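Local coordinates for beta-hexosaminidase (Neisseria gonorrhoeae, PDB 6JTJ), which probably acts in peptidoglycan recycling, cleaving terminal beta-1,4-linked N-acetylglucosamine from peptide-linked peptidoglycan fragments, at residues G109-F114 / G178-H183; V47-A52 / D329-L334. One frame throughout, in Å; residues are numbered along the deposited sequence.

Contact 1: G109-F114 / G178-H183. With NAG (2-acetamido-2-deoxy-beta-D-glucopyranose), chain I.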
ATOM      1  N   GLY C 109      13.444  -4.366  -3.688  1.00 23.65           N
ATOM      2  CA  GLY C 109      12.271  -5.189  -3.948  1.00 23.82           C
ATOM      3  C   GLY C 109      11.289  -4.381  -4.752  1.00 23.12           C
ATOM      4  O   GLY C 109      11.631  -3.858  -5.810  1.00 26.94           O
ATOM      5  N   ARG C 110      10.074  -4.228  -4.232  1.00 23.30           N
ATOM      6  CA  ARG C 110       9.000  -3.566  -5.001  1.00 22.14           C
ATOM      7  C   ARG C 110       9.003  -2.060  -4.908  1.00 22.16           C
ATOM      8  O   ARG C 110       8.134  -1.394  -5.506  1.00 21.90           O
ATOM      9  CB  ARG C 110       7.617  -4.105  -4.613  1.00 21.53           C
ATOM     10  CG  ARG C 110       7.482  -5.602  -4.766  1.00 21.34           C
ATOM     11  CD  ARG C 110       6.038  -6.043  -4.710  1.00 21.28           C
ATOM     12  NE  ARG C 110       5.902  -7.487  -4.812  1.00 20.84           N
ATOM     13  CZ  ARG C 110       5.997  -8.325  -3.787  1.00 23.05           C
ATOM     14  NH1 ARG C 110       6.281  -7.896  -2.559  1.00 22.94           N
ATOM     15  NH2 ARG C 110       5.825  -9.624  -3.989  1.00 23.25           N
ATOM     16  N   VAL C 111      10.023  -1.520  -4.252  1.00 21.45           N
ATOM     17  CA  VAL C 111      10.244  -0.083  -4.244  1.00 21.03           C
ATOM     18  C   VAL C 111      11.655   0.233  -4.763  1.00 23.31           C
ATOM     19  O   VAL C 111      12.625   0.323  -4.001  1.00 20.80           O
ATOM     20  CB  VAL C 111      10.044   0.505  -2.848  1.00 20.55           C
ATOM     21  CG1 VAL C 111      10.112   2.017  -2.891  1.00 20.00           C
ATOM     22  CG2 VAL C 111       8.716   0.054  -2.268  1.00 19.69           C
ATOM     23  N   GLN C 112      11.746   0.364  -6.087  1.00 24.54           N
ATOM     24  CA  GLN C 112      12.981   0.730  -6.772  1.00 24.94           C
ATOM     25  C   GLN C 112      12.597   1.390  -8.090  1.00 24.49           C
ATOM     26  O   GLN C 112      12.122   0.716  -9.014  1.00 25.45           O
ATOM     27  CB  GLN C 112      13.844  -0.512  -7.033  1.00 26.35           C
ATOM     28  CG  GLN C 112      15.142  -0.161  -7.740  1.00 26.73           C
ATOM     29  CD  GLN C 112      16.052  -1.343  -8.016  1.00 27.76           C
ATOM     30  OE1 GLN C 112      15.918  -2.421  -7.442  1.00 26.73           O
ATOM     31  NE2 GLN C 112      16.989  -1.132  -8.936  1.00 28.06           N
ATOM     32  N   ARG C 113      12.702   2.712  -8.152  1.00 24.03           N
ATOM     33  CA  ARG C 113      12.201   3.476  -9.299  1.00 26.38           C
ATOM     34  C   ARG C 113      12.916   3.148 -10.598  1.00 27.61           C
ATOM     35  O   ARG C 113      12.288   2.999 -11.644  1.00 30.91           O
ATOM     36  CB  ARG C 113      12.318   4.984  -9.048  1.00 25.79           C
ATOM     37  CG  ARG C 113      11.592   5.506  -7.827  1.00 25.23           C
ATOM     38  CD  ARG C 113      10.164   4.993  -7.707  1.00 25.40           C
ATOM     39  NE  ARG C 113       9.535   5.579  -6.527  1.00 25.30           N
ATOM     40  CZ  ARG C 113       8.540   5.027  -5.826  1.00 24.53           C
ATOM     41  NH1 ARG C 113       8.024   3.850  -6.167  1.00 24.69           N
ATOM     42  NH2 ARG C 113       8.071   5.656  -4.757  1.00 22.93           N
ATOM     43  N   PHE C 114      14.226   3.028 -10.513  1.00 28.26           N
ATOM     44  CA  PHE C 114      15.076   2.944 -11.687  1.00 28.72           C
ATOM     45  C   PHE C 114      15.580   1.513 -11.813  1.00 28.49           C
ATOM     46  O   PHE C 114      16.349   1.044 -10.981  1.00 25.76           O
ATOM     47  CB  PHE C 114      16.293   3.894 -11.584  1.00 25.87           C
ATOM     48  CG  PHE C 114      15.960   5.308 -11.242  1.00 25.47           C
ATOM     49  CD1 PHE C 114      14.758   5.880 -11.603  1.00 27.12           C
ATOM     50  CD2 PHE C 114      16.870   6.078 -10.546  1.00 26.40           C
ATOM     51  CE1 PHE C 114      14.479   7.200 -11.288  1.00 27.38           C
ATOM     52  CE2 PHE C 114      16.598   7.402 -10.231  1.00 25.46           C
ATOM     53  CZ  PHE C 114      15.403   7.961 -10.598  1.00 26.63           C
ATOM     54  N   GLY C 178       4.740  -4.559   4.368  1.00 21.04           N
ATOM     55  CA  GLY C 178       4.995  -5.917   3.926  1.00 21.49           C
ATOM     56  C   GLY C 178       6.436  -6.356   4.008  1.00 21.79           C
ATOM     57  O   GLY C 178       7.055  -6.237   5.058  1.00 21.74           O
ATOM     58  N   ASN C 179       6.991  -6.774   2.880  1.00 19.91           N
ATOM     59  CA  ASN C 179       8.362  -7.168   2.856  1.00 19.48           C
ATOM     60  C   ASN C 179       9.374  -5.979   2.829  1.00 18.69           C
ATOM     61  O   ASN C 179      10.569  -6.180   2.756  1.00 17.68           O
ATOM     62  CB  ASN C 179       8.574  -8.194   1.747  1.00 20.37           C
ATOM     63  CG  ASN C 179       8.586  -7.563   0.356  1.00 22.14           C
ATOM     64  OD1 ASN C 179       8.548  -6.349   0.211  1.00 21.05           O
ATOM     65  ND2 ASN C 179       8.673  -8.399  -0.669  1.00 22.78           N
ATOM     66  N   ARG C 180       8.893  -4.749   2.899  1.00 18.32           N
ATOM     67  CA  ARG C 180       9.774  -3.594   2.971  1.00 18.06           C
ATOM     68  C   ARG C 180      10.420  -3.446   4.349  1.00 18.45           C
ATOM     69  O   ARG C 180      11.387  -2.691   4.488  1.00 18.04           O
ATOM     70  CB  ARG C 180       9.027  -2.334   2.643  1.00 17.31           C
ATOM     71  CG  ARG C 180       8.506  -2.297   1.199  1.00 17.34           C
ATOM     72  CD  ARG C 180       7.396  -1.288   1.069  1.00 16.11           C
ATOM     73  NE  ARG C 180       7.908   0.060   1.250  1.00 16.25           N
ATOM     74  CZ  ARG C 180       7.151   1.124   1.477  1.00 16.08           C
ATOM     75  NH1 ARG C 180       5.841   0.981   1.592  1.00 16.34           N
ATOM     76  NH2 ARG C 180       7.707   2.327   1.600  1.00 15.82           N
ATOM     77  N   SER C 181       9.872  -4.140   5.347  1.00 18.05           N
ATOM     78  CA  SER C 181      10.436  -4.141   6.684  1.00 19.86           C
ATOM     79  C   SER C 181      11.512  -5.231   6.797  1.00 21.70           C
ATOM     80  O   SER C 181      11.359  -6.326   6.246  1.00 19.65           O
ATOM     81  CB  SER C 181       9.337  -4.382   7.709  1.00 20.04           C
ATOM     82  OG  SER C 181       9.859  -4.710   8.966  1.00 20.66           O
ATOM     83  N   PHE C 182      12.604  -4.908   7.504  1.00 21.33           N
ATOM     84  CA  PHE C 182      13.692  -5.855   7.711  1.00 22.09           C
ATOM     85  C   PHE C 182      13.228  -7.098   8.464  1.00 22.29           C
ATOM     86  O   PHE C 182      13.600  -8.200   8.101  1.00 23.10           O
ATOM     87  CB  PHE C 182      14.816  -5.249   8.552  1.00 20.43           C
ATOM     88  CG  PHE C 182      15.689  -4.266   7.829  1.00 21.00           C
ATOM     89  CD1 PHE C 182      16.621  -4.681   6.894  1.00 20.97           C
ATOM     90  CD2 PHE C 182      15.595  -2.908   8.103  1.00 20.83           C
ATOM     91  CE1 PHE C 182      17.439  -3.772   6.248  1.00 21.48           C
ATOM     92  CE2 PHE C 182      16.415  -2.008   7.468  1.00 21.06           C
ATOM     93  CZ  PHE C 182      17.333  -2.431   6.531  1.00 20.67           C
ATOM     94  N   HIS C 183      12.425  -6.906   9.503  1.00 24.52           N
ATOM     95  CA  HIS C 183      12.224  -7.935  10.513  1.00 25.20           C
ATOM     96  C   HIS C 183      11.150  -7.512  11.527  1.00 25.65           C
ATOM     97  O   HIS C 183      10.811  -6.331  11.632  1.00 24.01           O
ATOM     98  CB  HIS C 183      13.573  -8.160  11.238  1.00 26.38           C
ATOM     99  CG  HIS C 183      13.723  -9.511  11.859  1.00 26.03           C
ATOM    100  ND1 HIS C 183      13.282  -9.800  13.127  1.00 26.30           N
ATOM    101  CD2 HIS C 183      14.316 -10.639  11.400  1.00 27.98           C
ATOM    102  CE1 HIS C 183      13.569 -11.055  13.415  1.00 27.64           C
ATOM    103  NE2 HIS C 183      14.190 -11.588  12.380  1.00 27.20           N
TER
HETATM  104  C1  NAG I 401       4.998   7.755   0.850  1.00 49.64           C
HETATM  105  C2  NAG I 401       5.645   6.391   1.136  1.00 48.63           C
HETATM  106  C3  NAG I 401       7.100   6.566   1.501  1.00 47.41           C
HETATM  107  C4  NAG I 401       7.823   7.423   0.464  1.00 47.08           C
HETATM  108  C5  NAG I 401       7.177   8.788   0.332  1.00 46.56           C
HETATM  109  C6  NAG I 401       7.782   9.574  -0.834  1.00 46.47           C
HETATM  110  C7  NAG I 401       4.655   4.400   2.283  1.00 55.58           C
HETATM  111  C8  NAG I 401       4.941   3.629   1.064  1.00 55.02           C
HETATM  112  N2  NAG I 401       5.007   5.689   2.222  1.00 50.48           N
HETATM  113  O1  NAG I 401       3.841   7.596   0.050  1.00 48.37           O
HETATM  114  O3  NAG I 401       7.689   5.291   1.624  1.00 41.73           O
HETATM  115  O4  NAG I 401       9.188   7.563   0.768  1.00 39.15           O
HETATM  116  O5  NAG I 401       5.802   8.617   0.058  1.00 49.95           O
HETATM  117  O6  NAG I 401       7.561   8.961  -2.094  1.00 41.56           O
HETATM  118  O7  NAG I 401       4.090   3.864   3.252  1.00 51.89           O
HETATM  119  O   HOH W   1       9.835  -4.559  -1.173  1.00 22.53           O
HETATM  120  O   HOH W   2       6.764  -5.139  -1.495  1.00 26.62           O

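Contact 2: V47-A52 / D329-L334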
ATOM      1  N   VAL C  47      10.623  23.591   0.107  1.00 26.22           N
ATOM      2  CA  VAL C  47       9.690  22.779  -0.663  1.00 25.95           C
ATOM      3  C   VAL C  47      10.480  21.823  -1.521  1.00 25.88           C
ATOM      4  O   VAL C  47      11.427  22.237  -2.181  1.00 29.83           O
ATOM      5  CB  VAL C  47       8.802  23.655  -1.567  1.00 25.86           C
ATOM      6  CG1 VAL C  47       7.912  22.803  -2.458  1.00 26.23           C
ATOM      7  CG2 VAL C  47       7.954  24.593  -0.729  1.00 27.58           C
ATOM      8  N   MET C  48      10.091  20.559  -1.520  1.00 26.99           N
ATOM      9  CA  MET C  48      10.655  19.583  -2.433  1.00 29.05           C
ATOM     10  C   MET C  48       9.598  19.283  -3.481  1.00 29.84           C
ATOM     11  O   MET C  48       8.502  18.841  -3.174  1.00 27.25           O
ATOM     12  CB  MET C  48      11.063  18.310  -1.701  1.00 29.88           C
ATOM     13  CG  MET C  48      11.652  17.235  -2.599  1.00 32.59           C
ATOM     14  SD  MET C  48      12.420  15.847  -1.704  1.00 34.03           S
ATOM     15  CE  MET C  48      14.137  16.330  -1.723  1.00 29.45           C
ATOM     16  N   ALA C  49       9.917  19.578  -4.726  1.00 33.31           N
ATOM     17  CA  ALA C  49       8.944  19.444  -5.799  1.00 36.93           C
ATOM     18  C   ALA C  49       9.366  18.277  -6.666  1.00 37.84           C
ATOM     19  O   ALA C  49      10.191  17.479  -6.247  1.00 36.69           O
ATOM     20  CB  ALA C  49       8.856  20.743  -6.587  1.00 36.55           C
ATOM     21  N   ASP C  50       8.797  18.166  -7.859  1.00 37.94           N
ATOM     22  CA  ASP C  50       9.185  17.108  -8.774  1.00 43.12           C
ATOM     23  C   ASP C  50       8.990  17.573 -10.208  1.00 43.17           C
ATOM     24  O   ASP C  50       8.713  18.733 -10.450  1.00 46.02           O
ATOM     25  CB  ASP C  50       8.400  15.831  -8.469  1.00 44.89           C
ATOM     26  CG  ASP C  50       6.931  15.958  -8.763  1.00 44.75           C
ATOM     27  OD1 ASP C  50       6.485  17.028  -9.251  1.00 46.52           O
ATOM     28  OD2 ASP C  50       6.210  14.978  -8.468  1.00 45.94           O
ATOM     29  N   ILE C  51       9.158  16.674 -11.155  1.00 47.29           N
ATOM     30  CA  ILE C  51       9.124  17.059 -12.555  1.00 50.88           C
ATOM     31  C   ILE C  51       8.424  15.984 -13.362  1.00 51.69           C
ATOM     32  O   ILE C  51       8.267  14.853 -12.909  1.00 46.41           O
ATOM     33  CB  ILE C  51      10.530  17.387 -13.097  1.00 53.60           C
ATOM     34  CG1 ILE C  51      11.498  16.238 -12.834  1.00 54.32           C
ATOM     35  CG2 ILE C  51      11.046  18.661 -12.428  1.00 54.33           C
ATOM     36  CD1 ILE C  51      12.816  16.383 -13.565  1.00 55.47           C
ATOM     37  N   ALA C  52       7.992  16.358 -14.561  1.00 52.99           N
ATOM     38  CA  ALA C  52       7.037  15.551 -15.305  1.00 46.92           C
ATOM     39  C   ALA C  52       7.653  14.356 -15.993  1.00 44.78           C
ATOM     40  O   ALA C  52       7.097  13.254 -15.945  1.00 45.91           O
ATOM     41  CB  ALA C  52       6.312  16.423 -16.314  1.00 49.62           C
ATOM     42  N   ASP C 329       0.889  22.346 -10.553  1.00 55.84           N
ATOM     43  CA  ASP C 329      -0.106  23.389 -10.325  1.00 55.86           C
ATOM     44  C   ASP C 329      -0.177  23.809  -8.857  1.00 50.30           C
ATOM     45  O   ASP C 329      -0.310  24.998  -8.556  1.00 47.93           O
ATOM     46  CB  ASP C 329      -1.502  22.943 -10.818  1.00 61.11           C
ATOM     47  CG  ASP C 329      -1.991  21.664 -10.147  1.00 65.05           C
ATOM     48  OD1 ASP C 329      -1.285  20.633 -10.240  1.00 66.65           O
ATOM     49  OD2 ASP C 329      -3.060  21.695  -9.500  1.00 64.34           O
ATOM     50  N   LEU C 330      -0.127  22.838  -7.945  1.00 47.57           N
ATOM     51  CA  LEU C 330      -0.167  23.139  -6.522  1.00 43.68           C
ATOM     52  C   LEU C 330       1.153  23.739  -6.050  1.00 40.70           C
ATOM     53  O   LEU C 330       1.171  24.548  -5.122  1.00 41.60           O
ATOM     54  CB  LEU C 330      -0.527  21.899  -5.709  1.00 45.85           C
ATOM     55  CG  LEU C 330      -1.950  21.370  -5.904  1.00 50.08           C
ATOM     56  CD1 LEU C 330      -2.195  20.153  -5.028  1.00 50.04           C
ATOM     57  CD2 LEU C 330      -2.996  22.435  -5.596  1.00 52.74           C
ATOM     58  N   VAL C 331       2.252  23.360  -6.687  1.00 38.88           N
ATOM     59  CA  VAL C 331       3.540  23.964  -6.370  1.00 39.92           C
ATOM     60  C   VAL C 331       3.514  25.430  -6.809  1.00 41.68           C
ATOM     61  O   VAL C 331       3.977  26.313  -6.085  1.00 37.91           O
ATOM     62  CB  VAL C 331       4.713  23.225  -7.045  1.00 42.16           C
ATOM     63  CG1 VAL C 331       6.021  23.953  -6.785  1.00 43.74           C
ATOM     64  CG2 VAL C 331       4.823  21.787  -6.551  1.00 42.95           C
ATOM     65  N   ASP C 332       2.954  25.687  -7.998  1.00 42.14           N
ATOM     66  CA  ASP C 332       2.821  27.064  -8.493  1.00 41.23           C
ATOM     67  C   ASP C 332       1.961  27.904  -7.594  1.00 40.35           C
ATOM     68  O   ASP C 332       2.327  29.037  -7.245  1.00 41.31           O
ATOM     69  CB  ASP C 332       2.279  27.077  -9.912  1.00 41.84           C
ATOM     70  CG  ASP C 332       3.316  26.664 -10.910  1.00 44.03           C
ATOM     71  OD1 ASP C 332       4.524  26.748 -10.576  1.00 45.09           O
ATOM     72  OD2 ASP C 332       2.947  26.240 -12.024  1.00 47.84           O
ATOM     73  N   GLU C 333       0.845  27.330  -7.169  1.00 41.30           N
ATOM     74  CA  GLU C 333      -0.032  27.994  -6.224  1.00 43.92           C
ATOM     75  C   GLU C 333       0.681  28.277  -4.898  1.00 44.63           C
ATOM     76  O   GLU C 333       0.595  29.370  -4.359  1.00 45.24           O
ATOM     77  CB  GLU C 333      -1.274  27.132  -5.991  1.00 47.51           C
ATOM     78  CG  GLU C 333      -2.355  27.808  -5.169  1.00 51.50           C
ATOM     79  CD  GLU C 333      -3.559  26.919  -4.934  1.00 54.16           C
ATOM     80  OE1 GLU C 333      -3.855  26.056  -5.798  1.00 61.10           O
ATOM     81  OE2 GLU C 333      -4.223  27.103  -3.890  1.00 54.17           O
ATOM     82  N   LEU C 334       1.372  27.274  -4.365  1.00 44.95           N
ATOM     83  CA  LEU C 334       2.036  27.421  -3.074  1.00 40.52           C
ATOM     84  C   LEU C 334       3.126  28.489  -3.114  1.00 40.96           C
ATOM     85  O   LEU C 334       3.217  29.310  -2.206  1.00 38.85           O
ATOM     86  CB  LEU C 334       2.638  26.083  -2.627  1.00 41.36           C
ATOM     87  CG  LEU C 334       3.479  26.084  -1.353  1.00 39.77           C
ATOM     88  CD1 LEU C 334       2.663  26.518  -0.144  1.00 39.85           C
ATOM     89  CD2 LEU C 334       4.078  24.703  -1.137  1.00 40.76           C
TER

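Contact 1: G109-F114 / G178-H183
The amide oxygen OD1 of Asn-179 takes a hydrogen bond from each of two waters. Water 1 lies 2.6 Å from Asn-179 OD1 and bridges to the backbone N of Arg-110; water 2, 2.7 Å from Asn-179 OD1, accepts in turn from Arg-110 NH1 at 3.0 Å and sits in the guanidinium plane. Arg-110 NH1 also bonds to Asn-179 OD1 of the second subunit. Although the guanidinium and amide planes are turned only 15° from parallel, Arg-110 NH1 and Asn-179 ND2, 3.1 Å apart, are both donors and do not bond. The direct ionic partner of Arg-110 is Asp-170 of the second subunit.

Deeper in, Val-111 CG2 touches Arg-180 NE at 3.6 Å, the two side chains crossing at about a right angle. A bend at chi3 (67°) turns the Arg-180 guanidinium to the salt bridge of NE with Glu-107, while NH1 binds Val-176 O and NH2 gives a weak bond to O3 of the bound N-acetylglucosamine (3.0 Å, 128°). The other methyl of Val-111, CG1, lies over one face of the Arg-113 guanidinium, 4.1 Å above the plane and displaced toward its rim; Arg-113 pairs with Asp-105 and with Asp-221 and Glu-219 of the second subunit. Val-111 thus packs between two predicted substrate-binding arginines whose carboxylate partners probably fix their orientation, and the water-bridged edge of the contact merges with the dimer interface beside the sugar site.

Contact 2: V47-A52 / D329-L334
Leu-334 reaches from helix 328-335 toward Val-47 on strand 47-49, closing the gap atom by atom. Leu-334 CB is still 5.8 Å from Val-47 CG2; CG, placed anti to the backbone N (chi1 175°), comes to 4.8 Å, and the methyl CD2 makes the contact at 3.9 Å, so that the two side chains meet tip to tip. CD1 of Leu-334 turns off from the valine, 5.7 Å from Val-47 CG2, and the Leu-334 side chain also packs on Ile-307 and Ala-311 of helix 307-317.

One turn back along the helix, Val-331 lies against Ala-49. Val-331 CG2 is 4.2 Å and Val-331 CG1 4.3 Å from Ala-49 CB, and the small alanine lets the backbones come to 7.1 Å between the CA atoms of these two residues. Val-331 also leans on Ile-69 and Val-324. The intervening Met-48 points away from the helix, as strand alternation requires.

Strand 47-49 lies between the parallel strands 69-74 and 321-323. Its pairing with 321-323, with the helix that follows the latter packed against the first strand, is consistent with the closing seam of the TIM-like barrel of the glycoside hydrolase family 3 N-terminal domain.

How the contacts relate
Both contacts reach the same sheet, with centres about 27 Å apart and nearest atoms about 9 Å apart. Contact 2 is a wholly buried, apolar join between a strand and a helix from distant parts of the chain, away from the annotated sites and untouched by the second subunit. Contact 1 is only partly buried and joins a loop and the short, weakly bonded strand that follows it to a second loop; its two segments are linked through water, and charged groups of the partner subunit share its arginines. Contact 2 rests on hydrocarbon packing alone, whereas contact 1 adds waters, salt bridges and a bound sugar to the packing of Val-111.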